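Local coordinates for protein sortase (Streptomyces avermitilis, PDB 5GO5) that is a class E sortase, probably acting as a housekeeping cysteine transpeptidase that attaches secreted proteins to the bacterial cell wall, at residues Thr126-Tyr131 with Gln189-Gly194; Tyr131-Gly136 with Val181-Asp186. All coordinates share one frame; numbering follows the deposited sequence.

Both contacts join the same two antiparallel strands, 127-140 and 178-190, with contact 2 nested inside the chain loop that contact 1 closes. Their centres lie about 18 Å apart and Tyr-131 belongs to both. Between them the pairing is carried on by Thr-130 O, 2.8 Å from Asp-186 N in a probable hydrogen bond, while Leu-185 CD1 packs on Phe-129 CB. Contact 1 is the surface end of the pair; contact 2 is partly buried. Neither touches the active site: His-100 and Cys-169 are the predicted catalytic residues, and the bound glycine in their pocket is about 13 Å from the side chain of Val-181 in contact 2.

Contact 1: Thr126-Tyr131 with Gln189-Gly194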
loop_
_atom_site.group_PDB
_atom_site.type_symbol
_atom_site.label_atom_id
_atom_site.label_comp_id
_atom_site.label_asym_id
_atom_site.label_seq_id
_atom_site.Cartn_x
_atom_site.Cartn_y
_atom_site.Cartn_z
ATOM N N THR A 126 -5.328 2.773 16.161
ATOM C CA THR A 126 -4.832 2.053 17.366
ATOM C C THR A 126 -3.342 1.762 17.267
ATOM O O THR A 126 -2.593 1.913 18.262
ATOM C CB THR A 126 -5.605 0.771 17.546
ATOM O OG1 THR A 126 -6.954 1.118 17.856
ATOM C CG2 THR A 126 -5.063 -0.095 18.675
ATOM N N THR A 127 -2.937 1.298 16.093
ATOM C CA THR A 127 -1.570 0.833 15.839
ATOM C C THR A 127 -0.956 1.482 14.611
ATOM O O THR A 127 -1.642 1.699 13.606
ATOM C CB THR A 127 -1.589 -0.699 15.639
ATOM O OG1 THR A 127 -2.217 -1.341 16.775
ATOM C CG2 THR A 127 -0.232 -1.310 15.405
ATOM N N TRP A 128 0.339 1.766 14.700
ATOM C CA TRP A 128 1.141 2.163 13.598
ATOM C C TRP A 128 1.850 0.943 13.046
ATOM O O TRP A 128 2.557 0.275 13.773
ATOM C CB TRP A 128 2.245 3.106 14.030
ATOM C CG TRP A 128 1.769 4.517 14.350
ATOM C CD1 TRP A 128 1.651 5.078 15.575
ATOM C CD2 TRP A 128 1.404 5.514 13.402
ATOM N NE1 TRP A 128 1.222 6.396 15.460
ATOM C CE2 TRP A 128 1.074 6.685 14.127
ATOM C CE3 TRP A 128 1.343 5.540 12.012
ATOM C CZ2 TRP A 128 0.672 7.850 13.502
ATOM C CZ3 TRP A 128 0.975 6.707 11.394
ATOM C CH2 TRP A 128 0.633 7.831 12.137
ATOM N N PHE A 129 1.700 0.718 11.747
ATOM C CA PHE A 129 2.322 -0.401 11.042
ATOM C C PHE A 129 3.359 0.171 10.116
ATOM O O PHE A 129 3.022 0.992 9.246
ATOM C CB PHE A 129 1.250 -1.139 10.210
ATOM C CG PHE A 129 0.131 -1.729 11.017
ATOM C CD1 PHE A 129 -0.968 -0.953 11.391
ATOM C CD2 PHE A 129 0.193 -3.060 11.448
ATOM C CE1 PHE A 129 -2.010 -1.503 12.147
ATOM C CE2 PHE A 129 -0.860 -3.621 12.190
ATOM C CZ PHE A 129 -1.946 -2.836 12.537
ATOM N N THR A 130 4.609 -0.291 10.223
ATOM C CA THR A 130 5.646 0.113 9.306
ATOM C C THR A 130 6.012 -1.044 8.416
ATOM O O THR A 130 6.553 -2.035 8.912
ATOM C CB THR A 130 6.922 0.585 10.036
ATOM O OG1 THR A 130 6.587 1.711 10.857
ATOM C CG2 THR A 130 7.974 1.007 9.077
ATOM N N TYR A 131 5.735 -0.892 7.116
ATOM C CA TYR A 131 6.172 -1.823 6.110
ATOM C C TYR A 131 7.418 -1.305 5.409
ATOM O O TYR A 131 7.611 -0.087 5.293
ATOM C CB TYR A 131 5.069 -2.059 5.087
ATOM C CG TYR A 131 3.866 -2.819 5.564
ATOM C CD1 TYR A 131 2.809 -2.187 6.221
ATOM C CD2 TYR A 131 3.748 -4.216 5.355
ATOM C CE1 TYR A 131 1.667 -2.891 6.626
ATOM C CE2 TYR A 131 2.609 -4.910 5.752
ATOM C CZ TYR A 131 1.577 -4.258 6.392
ATOM O OH TYR A 131 0.466 -5.016 6.740
ATOM N N GLN A 189 3.758 -0.339 16.471
ATOM C CA GLN A 189 3.760 0.289 17.812
ATOM C C GLN A 189 2.411 0.920 18.036
ATOM O O GLN A 189 1.713 1.300 17.082
ATOM C CB GLN A 189 4.882 1.293 17.985
ATOM C CG GLN A 189 4.786 2.560 17.165
ATOM C CD GLN A 189 6.002 3.458 17.320
ATOM O OE1 GLN A 189 7.124 3.069 16.994
ATOM N NE2 GLN A 189 5.786 4.698 17.784
ATOM N N PRO A 190 2.006 1.084 19.299
ATOM C CA PRO A 190 0.734 1.731 19.563
ATOM C C PRO A 190 0.763 3.226 19.295
ATOM O O PRO A 190 1.818 3.873 19.345
ATOM C CB PRO A 190 0.498 1.501 21.067
ATOM C CG PRO A 190 1.648 0.750 21.559
ATOM C CD PRO A 190 2.699 0.642 20.535
ATOM N N VAL A 191 -0.396 3.766 18.930
ATOM C CA VAL A 191 -0.489 5.224 18.731
ATOM C C VAL A 191 -0.186 6.003 20.040
ATOM O O VAL A 191 0.324 7.103 19.975
ATOM C CB VAL A 191 -1.825 5.664 18.140
ATOM C CG1 VAL A 191 -2.029 5.032 16.756
ATOM C CG2 VAL A 191 -2.959 5.400 19.102
ATOM N N GLU A 192 -0.383 5.382 21.213
ATOM C CA GLU A 192 0.128 5.990 22.494
ATOM C C GLU A 192 1.617 6.281 22.556
ATOM O O GLU A 192 2.040 7.212 23.260
ATOM C CB GLU A 192 -0.173 5.128 23.719
ATOM C CG GLU A 192 -1.612 5.039 24.112
ATOM C CD GLU A 192 -2.423 4.102 23.269
ATOM O OE1 GLU A 192 -1.887 3.470 22.317
ATOM O OE2 GLU A 192 -3.618 3.987 23.559
ATOM N N ALA A 193 2.430 5.497 21.860
ATOM C CA ALA A 193 3.872 5.719 21.794
ATOM C C ALA A 193 4.309 6.877 20.912
ATOM O O ALA A 193 5.504 7.143 20.790
ATOM C CB ALA A 193 4.577 4.439 21.319
ATOM N N GLY A 194 3.355 7.538 20.250
ATOM C CA GLY A 194 3.663 8.555 19.301
ATOM C C GLY A 194 3.935 7.991 17.926
ATOM O O GLY A 194 3.803 6.789 17.708
HETATM O O HOH W 1 -3.259 1.757 20.944
HETATM O O HOH W 2 0.662 8.427 17.399
#
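Trp-128 and Gln-189 form an antiparallel hydrogen-bonded pair, Trp-128 N giving a nearly straight bond to Gln-189 O (2.8 Å, 169°) and Gln-189 N returning one to Trp-128 O (3.0 Å). At the next step Thr-127 and Pro-190 make a non-hydrogen-bonded pair, a place where proline's missing N-H costs no bond across the strands. Val-191 N then reaches Thr-126 O at 3.0 Å from above the carbonyl plane, where the chain turns into the 3-10 segment 191-193. A water bonded to that same carbonyl oxygen also bonds Glu-192 OE1. This is the outer, surface end of a strand pair in the sortase beta barrel, where strand 178-190 gives way to the C-terminal tail. With chi1 at -74°, CG lies anti to the carbonyl carbon, and the Trp-128 indole crosses Val-191 at about a right angle, its pyrrole side meeting CG1 (3.8 Å from NE1). NE1 donates to a water in the ring plane, which in turn donates to Val-191 O; a broad indole with one N-H thus both packs obliquely against the aliphatic branch and reaches the turn. On the same face of the sheet, the CG of Gln-189 packs on Trp-128 CB at 4.1 Å. Beyond CG the glutamine runs extended, and its NE2 donates a bent bond to Gly-194 O (2.9 Å) from above the carbonyl plane, tying the strand end to the turn. Pro-196 and Leu-199 also touch the indole.

Contact 2: Tyr131-Gly136 with Val181-Asp186; sequences YVIDTG and VWAHLD
The imidazole of His-184 gives its ND1 proton to Asp-134 OD2 in a short, nearly straight bond (2.7 Å, 168°), received on the syn lone pair. Carboxylate and ring lie almost in one plane (10° apart), so the acid meets the ring at its edge; its negative charge would probably favour a protonated histidine. Tyr-157 OH is a second partner of OD2. In the backbone, Val-132 and His-184 exchange two bonds, and Trp-182 O accepts from both Asp-134 N (2.8 Å) and Thr-135 N (3.2 Å), the mark of a classic beta bulge. Gly-136 follows with backbone angles at which a CB would jam against the preceding carbonyl and crowd Val-181. On the face of Thr-135, its CG2 packs obliquely on Trp-182 CE3 at 3.6 Å. The face of Tyr-131, Ile-133, Ala-183 and Leu-185 is mostly apolar; Ile-133 CD1 meets Val-181 CG2 there, and the small CB of Ala-183 admits Tyr-131 CB at 4.0 Å. Leu-185 swings CG away from its own N (chi1 -175°), and its next torsion brings CD1 over the centre of the Tyr-131 ring, a CH-pi contact of 3.8 Å to the centroid. Losing this ring to an alanine here would probably leave Leu-185 CD1 without its aromatic face and Gly-90 N without the tyrosine hydroxyl it pairs with. Flanked by strands 119-123 and 162-167, this bulged antiparallel pair forms part of the beta barrel that defines the sortase fold.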
loop_
_atom_site.group_PDB
_atom_site.type_symbol
_atom_site.label_atom_id
_atom_site.label_comp_id
_atom_site.label_asym_id
_atom_site.label_seq_id
_atom_site.Cartn_x
_atom_site.Cartn_y
_atom_site.Cartn_z
ATOM N N TYR A 131 5.735 -0.892 7.116
ATOM C CA TYR A 131 6.172 -1.823 6.110
ATOM C C TYR A 131 7.418 -1.305 5.409
ATOM O O TYR A 131 7.611 -0.087 5.293
ATOM C CB TYR A 131 5.069 -2.059 5.087
ATOM C CG TYR A 131 3.866 -2.819 5.564
ATOM C CD1 TYR A 131 2.809 -2.187 6.221
ATOM C CD2 TYR A 131 3.748 -4.216 5.355
ATOM C CE1 TYR A 131 1.667 -2.891 6.626
ATOM C CE2 TYR A 131 2.609 -4.910 5.752
ATOM C CZ TYR A 131 1.577 -4.258 6.392
ATOM O OH TYR A 131 0.466 -5.016 6.740
ATOM N N VAL A 132 8.241 -2.209 4.906
ATOM C CA VAL A 132 9.460 -1.829 4.175
ATOM C C VAL A 132 9.471 -2.455 2.795
ATOM O O VAL A 132 9.292 -3.649 2.670
ATOM C CB VAL A 132 10.698 -2.251 4.954
ATOM C CG1 VAL A 132 11.969 -1.976 4.120
ATOM C CG2 VAL A 132 10.747 -1.469 6.248
ATOM N N ILE A 133 9.678 -1.640 1.781
ATOM C CA ILE A 133 9.681 -2.091 0.388
ATOM C C ILE A 133 10.846 -3.016 0.080
ATOM O O ILE A 133 12.014 -2.687 0.373
ATOM C CB ILE A 133 9.655 -0.904 -0.590
ATOM C CG1 ILE A 133 8.317 -0.174 -0.469
ATOM C CG2 ILE A 133 9.889 -1.380 -2.016
ATOM C CD1 ILE A 133 8.179 1.077 -1.303
ATOM N N ASP A 134 10.539 -4.184 -0.477
ATOM C CA ASP A 134 11.603 -5.135 -0.876
ATOM C C ASP A 134 11.818 -5.217 -2.368
ATOM O O ASP A 134 12.946 -5.506 -2.830
ATOM C CB ASP A 134 11.273 -6.505 -0.380
ATOM C CG ASP A 134 11.265 -6.596 1.110
ATOM O OD1 ASP A 134 12.295 -6.311 1.744
ATOM O OD2 ASP A 134 10.202 -6.903 1.682
ATOM N N THR A 135 10.754 -5.053 -3.140
ATOM C CA THR A 135 10.783 -5.280 -4.588
ATOM C C THR A 135 9.993 -4.213 -5.314
ATOM O O THR A 135 8.939 -3.801 -4.858
ATOM C CB THR A 135 10.232 -6.677 -4.889
ATOM O OG1 THR A 135 10.960 -7.604 -4.107
ATOM C CG2 THR A 135 10.365 -7.033 -6.372
ATOM N N GLY A 136 10.541 -3.760 -6.447
ATOM C CA GLY A 136 9.905 -2.804 -7.325
ATOM C C GLY A 136 10.570 -1.438 -7.206
ATOM O O GLY A 136 11.553 -1.294 -6.435
ATOM N N VAL A 181 4.869 -2.116 -6.188
ATOM C CA VAL A 181 5.903 -2.437 -5.185
ATOM C C VAL A 181 5.352 -3.438 -4.162
ATOM O O VAL A 181 4.149 -3.451 -3.875
ATOM C CB VAL A 181 6.461 -1.213 -4.418
ATOM C CG1 VAL A 181 7.228 -0.303 -5.349
ATOM C CG2 VAL A 181 5.367 -0.461 -3.709
ATOM N N TRP A 182 6.252 -4.252 -3.626
ATOM C CA TRP A 182 5.955 -5.171 -2.572
ATOM C C TRP A 182 6.802 -4.883 -1.357
ATOM O O TRP A 182 7.999 -4.639 -1.477
ATOM C CB TRP A 182 6.187 -6.632 -2.994
ATOM C CG TRP A 182 5.312 -7.120 -4.092
ATOM C CD1 TRP A 182 4.068 -7.626 -3.976
ATOM C CD2 TRP A 182 5.632 -7.136 -5.496
ATOM N NE1 TRP A 182 3.577 -7.991 -5.236
ATOM C CE2 TRP A 182 4.539 -7.731 -6.167
ATOM C CE3 TRP A 182 6.763 -6.750 -6.248
ATOM C CZ2 TRP A 182 4.519 -7.902 -7.552
ATOM C CZ3 TRP A 182 6.731 -6.912 -7.648
ATOM C CH2 TRP A 182 5.628 -7.499 -8.266
ATOM N N ALA A 183 6.192 -5.016 -0.189
ATOM C CA ALA A 183 6.808 -4.710 1.079
ATOM C C ALA A 183 6.461 -5.763 2.132
ATOM O O ALA A 183 5.430 -6.440 2.034
ATOM C CB ALA A 183 6.335 -3.341 1.533
ATOM N N HIS A 184 7.241 -5.819 3.204
ATOM C CA HIS A 184 6.925 -6.665 4.339
ATOM C C HIS A 184 6.824 -5.835 5.638
ATOM O O HIS A 184 7.401 -4.748 5.751
ATOM C CB HIS A 184 7.962 -7.771 4.543
ATOM C CG HIS A 184 9.241 -7.268 5.122
ATOM N ND1 HIS A 184 10.248 -6.722 4.354
ATOM C CD2 HIS A 184 9.640 -7.144 6.407
ATOM C CE1 HIS A 184 11.222 -6.298 5.146
ATOM N NE2 HIS A 184 10.882 -6.555 6.390
ATOM N N LEU A 185 6.062 -6.352 6.586
ATOM C CA LEU A 185 5.837 -5.657 7.849
ATOM C C LEU A 185 7.109 -5.727 8.688
ATOM O O LEU A 185 7.583 -6.821 9.022
ATOM C CB LEU A 185 4.661 -6.250 8.598
ATOM C CG LEU A 185 4.275 -5.511 9.890
ATOM C CD1 LEU A 185 3.850 -4.069 9.603
ATOM C CD2 LEU A 185 3.240 -6.313 10.669
ATOM N N ASP A 186 7.679 -4.568 9.002
ATOM C CA ASP A 186 8.897 -4.494 9.817
ATOM C C ASP A 186 8.619 -4.304 11.275
ATOM O O ASP A 186 9.287 -4.913 12.118
ATOM C CB ASP A 186 9.781 -3.364 9.308
ATOM C CG ASP A 186 11.095 -3.219 10.119
ATOM O OD1 ASP A 186 11.940 -4.084 10.018
ATOM O OD2 ASP A 186 11.191 -2.279 10.904
#